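Local coordinates for protein kirola (Actinidia deliciosa, PDB 4IGV) that is a fruit allergen of the major latex and ripening-related protein family, related to PR-10 proteins, and, like its relatives, may bind small hydrophobic ligands, at residues Ile23-Leu28 / Glu74-Glu79; Asp43-Asn48 / Gly53-Phe58; Val114-His119 / Asn135-Ile140; Phe118-Leu123 / Glu128-Leu133. One frame throughout, in Å; residues are numbered along the deposited sequence.

How the contacts relate
All four contacts belong to one Bet v 1-type fold, in which a seven-stranded antiparallel sheet wraps round the long helix 131-145 and two short helices. Contact 2, the hairpin of strands 39-46 and 55-62 at one margin of the sheet, is nested in sequence inside contact 1, which brings the end of helix 17-25 to strand 65-77; their centres lie about 12 Å apart and Leu28 touches Ile56 and Phe58. Contacts 3 and 4 follow later and share Phe118, fastening helix 131-145 to strand 112-122. Phe24 meets Trp116 between contacts 1 and 3, whereas contacts 1 and 4 have centres about 22 Å apart. Helices are thus fastened to one sheet at separate places.

Contact 1 (Ile23-Leu28 / Glu74-Glu79); sequences IFRYRL and EAIDEE
Arg25, at the last turn of helix 17-25, faces Ile76, near the end of strand 65-77, across a backbone separation of 8.1 Å between their CA atoms, so the gap is bridged by side chains. Arginine suits this place because its long arm carries both methylene carbons and a polar head. With CG anti to the backbone N (chi1 -178°) and the following carbons extended, the arm spans the gap and crosses the Ile76 side chain at about a right angle. The branched isoleucine offers two methyls to it: CD1 lies 3.8 Å from Arg25 NE, and CG2 sits over the centre of one guanidinium face, 4.0 Å from Arg25 CZ. The opposite face of that group is covered by the hydroxyl OH of Tyr26, which leaves the planar head sandwiched. Farther out, Glu78 contributes its CB, 3.8 Å from Arg25 NH1. Its chain bends at chi2 (78°) and takes the carboxylate elsewhere, leaving OE1 6.2 Å from Arg25 NH1; opposite charges at that distance may attract weakly, but they form no salt bridge. The guanidinium is instead held by Arg25 NE donating to the carbonyl oxygen of Gly50. This small surface contact ties the end of helix 17-25 to the end of strand 65-77, an inner strand between 82-88 and 55-62. Ile76 also packs on Tyr21 of the same helix, while Glu74 and Ala75 both bond to Thr84 of strand 82-88, making a classic beta bulge.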
# COMPACT_ATOMS: atom_id res chain seq x y z
N ILE A 23 -1.19 8.68 -7.56
CA ILE A 23 -1.77 8.59 -6.21
C ILE A 23 -0.78 7.99 -5.24
O ILE A 23 -0.53 8.52 -4.16
CB ILE A 23 -3.12 7.84 -6.20
CG1 ILE A 23 -4.12 8.64 -7.03
CG2 ILE A 23 -3.57 7.54 -4.73
CD1 ILE A 23 -5.38 7.80 -7.40
N PHE A 24 -0.23 6.83 -5.56
CA PHE A 24 0.65 6.14 -4.62
C PHE A 24 1.99 6.79 -4.39
O PHE A 24 2.57 6.65 -3.32
CB PHE A 24 0.77 4.66 -5.00
CG PHE A 24 -0.41 3.87 -4.45
CD1 PHE A 24 -1.57 3.78 -5.11
CD2 PHE A 24 -0.37 3.40 -3.15
CE1 PHE A 24 -2.64 3.13 -4.54
CE2 PHE A 24 -1.46 2.73 -2.60
CZ PHE A 24 -2.58 2.61 -3.32
N ARG A 25 2.48 7.51 -5.39
CA ARG A 25 3.72 8.24 -5.24
C ARG A 25 3.49 9.63 -4.67
O ARG A 25 4.05 9.92 -3.61
CB ARG A 25 4.50 8.34 -6.56
CG ARG A 25 5.81 9.06 -6.38
CD ARG A 25 6.68 9.14 -7.60
NE ARG A 25 7.88 9.92 -7.30
CZ ARG A 25 8.75 10.34 -8.19
NH1 ARG A 25 8.64 9.98 -9.43
NH2 ARG A 25 9.82 11.02 -7.80
N TYR A 26 2.74 10.49 -5.35
CA TYR A 26 2.68 11.88 -5.00
C TYR A 26 1.45 12.35 -4.24
O TYR A 26 1.50 13.42 -3.61
CB TYR A 26 2.76 12.68 -6.28
CG TYR A 26 4.13 12.82 -6.88
CD1 TYR A 26 4.38 12.32 -8.12
CD2 TYR A 26 5.10 13.54 -6.23
CE1 TYR A 26 5.64 12.49 -8.73
CE2 TYR A 26 6.36 13.71 -6.81
CZ TYR A 26 6.56 13.18 -8.07
OH TYR A 26 7.82 13.44 -8.64
N ARG A 27 0.34 11.64 -4.31
CA ARG A 27 -0.90 12.16 -3.72
C ARG A 27 -1.61 11.08 -2.91
O ARG A 27 -2.82 10.88 -3.02
CB ARG A 27 -1.81 12.75 -4.80
CG ARG A 27 -1.18 13.85 -5.65
CD ARG A 27 -2.11 14.64 -6.50
NE ARG A 27 -3.03 15.43 -5.66
CZ ARG A 27 -4.23 15.88 -6.02
NH1 ARG A 27 -4.64 15.65 -7.24
NH2 ARG A 27 -5.00 16.57 -5.17
N LEU A 28 -0.86 10.48 -1.99
CA LEU A 28 -1.34 9.32 -1.29
C LEU A 28 -2.53 9.65 -0.39
O LEU A 28 -3.41 8.81 -0.15
CB LEU A 28 -0.19 8.64 -0.51
CG LEU A 28 -0.44 7.22 0.02
CD1 LEU A 28 -0.80 6.19 -1.06
CD2 LEU A 28 0.79 6.78 0.81
N GLU A 74 10.95 3.66 1.16
CA GLU A 74 12.30 3.12 1.06
C GLU A 74 12.84 3.22 -0.36
O GLU A 74 14.06 3.21 -0.52
CB GLU A 74 12.24 1.64 1.51
CG GLU A 74 13.23 0.63 1.17
CD GLU A 74 12.96 -0.66 2.01
OE1 GLU A 74 12.79 -0.56 3.25
OE2 GLU A 74 13.04 -1.73 1.44
N ALA A 75 11.98 3.16 -1.36
CA ALA A 75 12.41 3.13 -2.75
C ALA A 75 11.35 3.64 -3.66
O ALA A 75 10.15 3.45 -3.40
CB ALA A 75 12.80 1.67 -3.14
N ILE A 76 11.80 4.24 -4.74
CA ILE A 76 10.97 4.68 -5.86
C ILE A 76 11.65 4.34 -7.14
O ILE A 76 12.86 4.57 -7.24
CB ILE A 76 10.69 6.18 -5.82
CG1 ILE A 76 9.81 6.49 -4.63
CG2 ILE A 76 10.07 6.71 -7.14
CD1 ILE A 76 9.49 7.94 -4.44
N ASP A 77 10.94 3.74 -8.09
CA ASP A 77 11.44 3.55 -9.44
C ASP A 77 10.44 4.16 -10.39
O ASP A 77 9.33 3.65 -10.55
CB ASP A 77 11.70 2.09 -9.72
CG ASP A 77 12.32 1.88 -11.07
OD1 ASP A 77 12.07 2.65 -12.02
OD2 ASP A 77 13.11 0.92 -11.22
N GLU A 78 10.75 5.33 -10.93
CA GLU A 78 9.77 6.06 -11.74
C GLU A 78 9.59 5.39 -13.07
O GLU A 78 8.51 5.52 -13.68
CB GLU A 78 10.14 7.55 -11.90
CG GLU A 78 11.42 7.84 -12.56
CD GLU A 78 11.54 7.76 -14.10
OE1 GLU A 78 10.50 7.68 -14.84
OE2 GLU A 78 12.75 7.80 -14.57
N GLU A 79 10.57 4.61 -13.53
CA GLU A 79 10.45 3.97 -14.84
C GLU A 79 9.51 2.80 -14.82
O GLU A 79 8.73 2.59 -15.77
CB GLU A 79 11.83 3.57 -15.38
CG GLU A 79 11.81 2.87 -16.67
CD GLU A 79 11.42 3.79 -17.79
OE1 GLU A 79 12.01 4.92 -17.88
OE2 GLU A 79 10.56 3.36 -18.59

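Contact 2 (Asp43-Asn48 / Gly53-Phe58)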
# COMPACT_ATOMS: atom_id res chain seq x y z
N ASP A 43 -1.11 10.96 6.61
CA ASP A 43 -0.48 12.19 7.10
C ASP A 43 1.01 12.15 6.91
O ASP A 43 1.71 11.31 7.51
CB ASP A 43 -0.77 12.40 8.58
CG ASP A 43 -2.25 12.44 8.86
OD1 ASP A 43 -2.94 13.27 8.22
OD2 ASP A 43 -2.74 11.55 9.58
N LEU A 44 1.52 13.05 6.08
CA LEU A 44 2.95 13.18 5.90
C LEU A 44 3.52 13.72 7.21
O LEU A 44 3.04 14.70 7.76
CB LEU A 44 3.22 14.15 4.74
CG LEU A 44 4.69 14.39 4.37
CD1 LEU A 44 5.33 13.14 3.78
CD2 LEU A 44 4.71 15.49 3.37
N LEU A 45 4.58 13.07 7.68
CA LEU A 45 5.27 13.48 8.88
C LEU A 45 6.61 14.10 8.62
O LEU A 45 6.99 15.00 9.33
CB LEU A 45 5.45 12.27 9.78
CG LEU A 45 4.21 11.60 10.31
CD1 LEU A 45 4.61 10.49 11.32
CD2 LEU A 45 3.26 12.56 10.96
N GLU A 46 7.37 13.62 7.62
CA GLU A 46 8.67 14.15 7.27
C GLU A 46 8.91 14.01 5.78
O GLU A 46 8.41 13.07 5.15
CB GLU A 46 9.78 13.44 8.03
CG GLU A 46 9.67 13.48 9.47
CD GLU A 46 9.67 14.92 10.06
OE1 GLU A 46 10.03 16.01 9.45
OE2 GLU A 46 9.17 15.02 11.22
N GLY A 47 9.68 14.94 5.24
CA GLY A 47 10.02 14.87 3.82
C GLY A 47 8.97 15.55 2.97
O GLY A 47 8.23 16.41 3.42
N ASN A 48 8.86 15.08 1.75
CA ASN A 48 7.90 15.59 0.79
C ASN A 48 7.21 14.43 0.16
O ASN A 48 7.84 13.39 -0.05
CB ASN A 48 8.66 16.34 -0.32
CG ASN A 48 9.27 17.67 0.15
OD1 ASN A 48 8.58 18.43 0.86
ND2 ASN A 48 10.54 17.96 -0.21
N GLY A 53 12.52 8.37 1.39
CA GLY A 53 12.74 8.81 2.72
C GLY A 53 11.66 9.56 3.38
O GLY A 53 11.73 9.84 4.60
N SER A 54 10.59 9.87 2.66
CA SER A 54 9.45 10.51 3.27
C SER A 54 8.81 9.55 4.28
O SER A 54 8.87 8.28 4.13
CB SER A 54 8.42 10.97 2.23
OG SER A 54 7.98 9.95 1.35
N VAL A 55 8.21 10.11 5.31
CA VAL A 55 7.64 9.34 6.39
C VAL A 55 6.16 9.67 6.49
O VAL A 55 5.81 10.86 6.56
CB VAL A 55 8.35 9.66 7.73
CG1 VAL A 55 7.71 8.89 8.93
CG2 VAL A 55 9.88 9.42 7.65
N ILE A 56 5.33 8.65 6.47
CA ILE A 56 3.90 8.79 6.33
C ILE A 56 3.20 8.00 7.44
O ILE A 56 3.53 6.83 7.72
CB ILE A 56 3.40 8.37 4.94
CG1 ILE A 56 4.11 9.15 3.86
CG2 ILE A 56 1.87 8.55 4.84
CD1 ILE A 56 3.77 8.63 2.45
N PHE A 57 2.19 8.63 8.04
CA PHE A 57 1.37 7.98 9.08
C PHE A 57 0.00 7.62 8.48
O PHE A 57 -0.60 8.45 7.83
CB PHE A 57 1.20 8.94 10.25
CG PHE A 57 0.40 8.39 11.42
CD1 PHE A 57 0.99 7.47 12.29
CD2 PHE A 57 -0.87 8.83 11.65
CE1 PHE A 57 0.26 7.00 13.37
CE2 PHE A 57 -1.59 8.35 12.76
CZ PHE A 57 -0.97 7.44 13.61
N PHE A 58 -0.46 6.38 8.74
CA PHE A 58 -1.73 5.91 8.24
C PHE A 58 -2.65 5.59 9.38
O PHE A 58 -2.26 4.93 10.36
CB PHE A 58 -1.53 4.65 7.41
CG PHE A 58 -0.74 4.83 6.16
CD1 PHE A 58 -1.31 5.19 5.00
CD2 PHE A 58 0.65 4.66 6.17
CE1 PHE A 58 -0.58 5.36 3.83
CE2 PHE A 58 1.36 4.83 5.02
CZ PHE A 58 0.76 5.17 3.86
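Leu45 lays its side chain against Val55 and Phe57 in the antiparallel hairpin of strands 39-46 and 55-62, its CD1 reaching Phe57 CB at 3.9 Å. The beta-branched Val55 suits an extended strand, and its CG2 meets the CB of Glu46. On the other face, Leu44 CD1 comes 3.6 Å from Val55 O, with Ile56 CG1 as its apolar neighbour, the anti placement of CG (chi1 -178°) leading the branch across the non-hydrogen-bonded pair. The register slips by one here: Leu45 and Glu46 both face Val55, a classic beta bulge. Val55 O therefore accepts a bond from Leu45 N at 2.8 Å and a weak, longer one from Glu46 N, while Val55 N returns a bond to Glu46 O. Beyond the bulge the positive phi of Gly47 (87°) suits a residue without CB, since a CB would collide with Ser54 CA. Ser54, small and beside the turn, has its CB 3.4 Å from Asn48 O, and its OG is hydrogen-bonded to Thr51 O. Toward the far end Asp43 and Phe57 form a hydrogen-bonded pair, with Asp43 N and Phe57 O 2.8 Å apart. There the Asp43 carboxylate lies nearly coplanar with the Phe57 ring, OD2 at the ring edge 3.9 Å from CD2.

Contact 3 (Val114-His119 / Asn135-Ile140)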
# COMPACT_ATOMS: atom_id res chain seq x y z
N VAL A 114 -1.95 -3.40 -11.45
CA VAL A 114 -1.26 -3.05 -10.20
C VAL A 114 -0.83 -4.33 -9.52
O VAL A 114 -1.66 -5.25 -9.35
CB VAL A 114 -2.23 -2.23 -9.30
CG1 VAL A 114 -1.52 -1.85 -7.97
CG2 VAL A 114 -2.76 -0.99 -10.03
N THR A 115 0.45 -4.41 -9.18
CA THR A 115 0.94 -5.55 -8.47
C THR A 115 1.32 -5.12 -7.07
O THR A 115 2.11 -4.18 -6.88
CB THR A 115 2.17 -6.13 -9.18
OG1 THR A 115 1.76 -6.58 -10.47
CG2 THR A 115 2.68 -7.38 -8.41
N TRP A 116 0.79 -5.84 -6.10
CA TRP A 116 1.09 -5.63 -4.67
C TRP A 116 2.01 -6.78 -4.22
O TRP A 116 1.67 -7.96 -4.44
CB TRP A 116 -0.24 -5.70 -3.88
CG TRP A 116 -1.12 -4.53 -4.10
CD1 TRP A 116 -2.11 -4.45 -5.00
CD2 TRP A 116 -1.16 -3.33 -3.32
NE1 TRP A 116 -2.72 -3.21 -4.92
CE2 TRP A 116 -2.19 -2.54 -3.85
CE3 TRP A 116 -0.50 -2.89 -2.20
CZ2 TRP A 116 -2.50 -1.29 -3.33
CZ3 TRP A 116 -0.79 -1.65 -1.69
CH2 TRP A 116 -1.83 -0.88 -2.22
N THR A 117 3.14 -6.45 -3.64
CA THR A 117 4.05 -7.41 -3.12
C THR A 117 4.33 -7.11 -1.66
O THR A 117 4.70 -5.98 -1.33
CB THR A 117 5.37 -7.45 -3.93
OG1 THR A 117 5.13 -7.73 -5.28
CG2 THR A 117 6.35 -8.52 -3.37
N PHE A 118 4.21 -8.11 -0.80
CA PHE A 118 4.60 -8.01 0.59
C PHE A 118 5.83 -8.86 0.82
O PHE A 118 5.89 -9.99 0.37
CB PHE A 118 3.55 -8.54 1.55
CG PHE A 118 2.20 -7.88 1.50
CD1 PHE A 118 1.95 -6.64 0.93
CD2 PHE A 118 1.13 -8.52 2.13
CE1 PHE A 118 0.68 -6.09 0.97
CE2 PHE A 118 -0.16 -7.95 2.15
CZ PHE A 118 -0.34 -6.74 1.61
N HIS A 119 6.82 -8.31 1.52
CA HIS A 119 7.95 -9.11 2.01
C HIS A 119 7.95 -8.89 3.51
O HIS A 119 7.99 -7.75 3.99
CB HIS A 119 9.28 -8.61 1.46
CG HIS A 119 9.48 -8.87 0.01
ND1 HIS A 119 9.88 -10.11 -0.45
CD2 HIS A 119 9.41 -8.07 -1.08
CE1 HIS A 119 9.96 -10.08 -1.78
NE2 HIS A 119 9.68 -8.86 -2.18
N ASN A 135 -6.08 -8.54 1.08
CA ASN A 135 -7.47 -8.30 0.66
C ASN A 135 -7.80 -6.84 0.80
O ASN A 135 -8.44 -6.26 -0.07
CB ASN A 135 -8.44 -9.13 1.52
CG ASN A 135 -8.31 -10.65 1.29
OD1 ASN A 135 -7.87 -11.09 0.23
ND2 ASN A 135 -8.73 -11.44 2.31
N PHE A 136 -7.33 -6.21 1.86
CA PHE A 136 -7.53 -4.78 2.11
C PHE A 136 -6.95 -3.92 1.00
O PHE A 136 -7.54 -2.98 0.51
CB PHE A 136 -7.01 -4.51 3.54
CG PHE A 136 -6.84 -3.07 3.95
CD1 PHE A 136 -7.81 -2.39 4.68
CD2 PHE A 136 -5.65 -2.45 3.69
CE1 PHE A 136 -7.56 -1.08 5.11
CE2 PHE A 136 -5.42 -1.15 4.10
CZ PHE A 136 -6.42 -0.49 4.80
N CYS A 137 -5.70 -4.22 0.64
CA CYS A 137 -5.02 -3.50 -0.42
C CYS A 137 -5.71 -3.66 -1.76
O CYS A 137 -5.81 -2.69 -2.53
CB CYS A 137 -3.57 -3.96 -0.52
SG CYS A 137 -2.51 -3.45 0.88
N ILE A 138 -6.17 -4.86 -2.06
CA ILE A 138 -6.89 -5.08 -3.31
C ILE A 138 -8.21 -4.30 -3.31
O ILE A 138 -8.62 -3.75 -4.32
CB ILE A 138 -7.08 -6.56 -3.58
CG1 ILE A 138 -5.70 -7.24 -3.79
CG2 ILE A 138 -7.97 -6.78 -4.81
CD1 ILE A 138 -4.94 -6.74 -4.97
N GLU A 139 -8.84 -4.23 -2.14
CA GLU A 139 -10.12 -3.49 -2.00
C GLU A 139 -9.88 -2.04 -2.27
O GLU A 139 -10.59 -1.39 -3.04
CB GLU A 139 -10.72 -3.59 -0.58
CG GLU A 139 -12.16 -3.02 -0.61
CD GLU A 139 -12.81 -2.70 0.71
OE1 GLU A 139 -12.49 -3.35 1.74
OE2 GLU A 139 -13.68 -1.78 0.68
N ILE A 140 -8.85 -1.50 -1.63
CA ILE A 140 -8.46 -0.10 -1.86
C ILE A 140 -8.26 0.15 -3.36
O ILE A 140 -8.75 1.14 -3.90
CB ILE A 140 -7.23 0.31 -1.06
CG1 ILE A 140 -7.62 0.40 0.41
CG2 ILE A 140 -6.69 1.65 -1.59
CD1 ILE A 140 -6.38 0.49 1.30
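Cys137 sets its CB over one face of the Trp116 indole, 3.6 Å from the centroid of the six-membered ring and only 7° off the normal, a CH-pi contact. A small residue suits a place directly over the large ring. Its SG lies obliquely above the rim of the indole, 3.6 Å from Trp116 CZ3, having been turned beside the backbone N (chi1 -70°). The same sulfur reaches the edge of a second aromatic ring, 4.0 Å from Phe118 CZ, so one cysteine links two rings by sulfur-aromatic contacts of different geometry. Toward the pyrrole side, Ile138 in one of its two conformers brings CD1 near Trp116 CD1, a tentative contact. Behind this shell, Trp116 NE1 bonds to Thr141 OG1, which also bonds to Cys137 O; the buried indole nitrogen is thereby satisfied, which helps set the rotation of the ring. Phe118 is steadied by an edge-to-face contact with Phe99, and Phe24 of helix 17-25 meets Trp116 at nearly a right angle. In this buried region of the Bet v 1-type fold, segment 135-140 of helix 131-145 runs roughly antiparallel, at 157°, to segment 114-119 of strand 112-122, which lies between strands 4-12 and 96-107 in the sheet.

Contact 4 (Phe118-Leu123 / Glu128-Leu133); sequences FHYEKL and EEPNTL
Tyr120 leans its ring over Pro130, and the approach can be followed outward from CB. The side chain leaves the strand with CG between the backbone N and the carbonyl carbon (chi1 53°), which turns the ring toward the loop before helix 131-145. Along one side, CD2 and then CE2 come up to Pro130 CG, CE2 at 3.6 Å. Farther along, CZ is 3.4 Å from Pro130 CD, a CH-pi contact that the compact, rigid proline ring suits, presenting CG and CD to the aromatic face. At the tip, OH donates to Glu129 OE1 at 2.6 Å, using the anti lone pair, away from the other carboxylate oxygen. That other oxygen, OE2, receives Lys122 NZ on its syn side at 2.7 Å, 24° out of the carboxylate plane, forming a salt bridge. Lysine fits because its chain, extended beyond CG, carries the ammonium to the loop, where it also bonds to Val127 O. Glu129, bent at chi2, is thus gripped at both oxygens, which would tend to keep it ionised. Deeper in, Phe118 CD2 meets Pro130 CG at 3.8 Å, Pro130 O lies at the ring edge, and Leu133 sets CD2 against Phe118 CZ. Pro130, the centre of an inverse gamma turn, occupies the N-cap position of helix 131-145, so the contact anchors the start of the long C-terminal helix to the last strand, an arrangement typical of the Bet v 1 fold.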
# COMPACT_ATOMS: atom_id res chain seq x y z
N PHE A 118 4.21 -8.11 -0.80
CA PHE A 118 4.60 -8.01 0.59
C PHE A 118 5.83 -8.86 0.82
O PHE A 118 5.89 -9.99 0.37
CB PHE A 118 3.55 -8.54 1.55
CG PHE A 118 2.20 -7.88 1.50
CD1 PHE A 118 1.95 -6.64 0.93
CD2 PHE A 118 1.13 -8.52 2.13
CE1 PHE A 118 0.68 -6.09 0.97
CE2 PHE A 118 -0.16 -7.95 2.15
CZ PHE A 118 -0.34 -6.74 1.61
N HIS A 119 6.82 -8.31 1.52
CA HIS A 119 7.95 -9.11 2.01
C HIS A 119 7.95 -8.89 3.51
O HIS A 119 7.99 -7.75 3.99
CB HIS A 119 9.28 -8.61 1.46
CG HIS A 119 9.48 -8.87 0.01
ND1 HIS A 119 9.88 -10.11 -0.45
CD2 HIS A 119 9.41 -8.07 -1.08
CE1 HIS A 119 9.96 -10.08 -1.78
NE2 HIS A 119 9.68 -8.86 -2.18
N TYR A 120 7.92 -9.96 4.28
CA TYR A 120 7.76 -9.82 5.72
C TYR A 120 8.52 -10.90 6.46
O TYR A 120 8.89 -11.95 5.90
CB TYR A 120 6.26 -9.89 6.12
CG TYR A 120 5.51 -11.10 5.61
CD1 TYR A 120 5.50 -12.29 6.35
CD2 TYR A 120 4.89 -11.10 4.38
CE1 TYR A 120 4.88 -13.39 5.88
CE2 TYR A 120 4.26 -12.20 3.91
CZ TYR A 120 4.25 -13.33 4.66
OH TYR A 120 3.63 -14.51 4.26
N GLU A 121 8.75 -10.62 7.73
CA GLU A 121 9.29 -11.63 8.64
C GLU A 121 8.42 -11.64 9.88
O GLU A 121 8.25 -10.60 10.52
CB GLU A 121 10.74 -11.35 9.00
CG GLU A 121 11.28 -12.44 9.96
CD GLU A 121 12.69 -12.29 10.43
OE1 GLU A 121 13.48 -11.53 9.83
OE2 GLU A 121 13.01 -12.94 11.44
N LYS A 122 7.87 -12.83 10.20
CA LYS A 122 6.99 -13.00 11.35
C LYS A 122 7.78 -12.99 12.64
O LYS A 122 8.92 -13.42 12.65
CB LYS A 122 6.27 -14.33 11.29
CG LYS A 122 5.45 -14.60 10.04
CD LYS A 122 4.99 -16.05 10.08
CE LYS A 122 4.20 -16.45 8.89
NZ LYS A 122 3.79 -17.86 9.11
N LEU A 123 7.15 -12.54 13.73
CA LEU A 123 7.83 -12.63 15.05
C LEU A 123 7.86 -14.07 15.59
O LEU A 123 8.79 -14.40 16.35
CB LEU A 123 7.18 -11.69 16.07
CG LEU A 123 7.42 -10.20 15.86
CD1 LEU A 123 6.47 -9.37 16.76
CD2 LEU A 123 8.89 -9.84 16.10
N GLU A 128 -0.01 -15.49 11.47
CA GLU A 128 -0.68 -15.79 10.21
C GLU A 128 0.02 -15.11 9.04
O GLU A 128 0.69 -14.08 9.23
CB GLU A 128 -2.14 -15.33 10.27
CG GLU A 128 -2.99 -16.01 11.32
CD GLU A 128 -4.48 -15.66 11.23
OE1 GLU A 128 -4.86 -14.87 10.34
OE2 GLU A 128 -5.26 -16.18 12.06
N GLU A 129 -0.10 -15.67 7.84
CA GLU A 129 0.27 -14.93 6.63
C GLU A 129 -0.73 -13.74 6.52
O GLU A 129 -1.89 -13.84 6.93
CB GLU A 129 0.23 -15.75 5.34
CG GLU A 129 1.02 -17.04 5.24
CD GLU A 129 2.21 -17.16 6.15
OE1 GLU A 129 3.11 -16.29 6.09
OE2 GLU A 129 2.27 -18.18 6.91
N PRO A 130 -0.28 -12.61 5.96
CA PRO A 130 -1.08 -11.37 5.93
C PRO A 130 -2.13 -11.33 4.83
O PRO A 130 -2.27 -10.34 4.07
CB PRO A 130 -0.01 -10.29 5.76
CG PRO A 130 1.09 -10.98 5.04
CD PRO A 130 1.11 -12.39 5.53
N ASN A 131 -2.96 -12.37 4.77
CA ASN A 131 -4.00 -12.40 3.75
C ASN A 131 -5.03 -11.30 3.91
O ASN A 131 -5.47 -10.72 2.93
CB ASN A 131 -4.69 -13.78 3.71
CG ASN A 131 -3.75 -14.85 3.17
OD1 ASN A 131 -3.41 -14.82 1.98
ND2 ASN A 131 -3.31 -15.73 4.01
N THR A 132 -5.39 -10.98 5.14
CA THR A 132 -6.39 -9.97 5.38
C THR A 132 -5.87 -8.62 4.90
O THR A 132 -6.60 -7.83 4.32
CB THR A 132 -6.80 -9.90 6.88
OG1 THR A 132 -7.39 -11.17 7.26
CG2 THR A 132 -7.78 -8.80 7.13
N LEU A 133 -4.58 -8.35 5.10
CA LEU A 133 -4.02 -7.09 4.63
C LEU A 133 -3.97 -7.03 3.09
O LEU A 133 -4.21 -5.99 2.48
CB LEU A 133 -2.60 -6.90 5.23
CG LEU A 133 -1.98 -5.55 4.97
CD1 LEU A 133 -2.75 -4.41 5.71
CD2 LEU A 133 -0.49 -5.51 5.31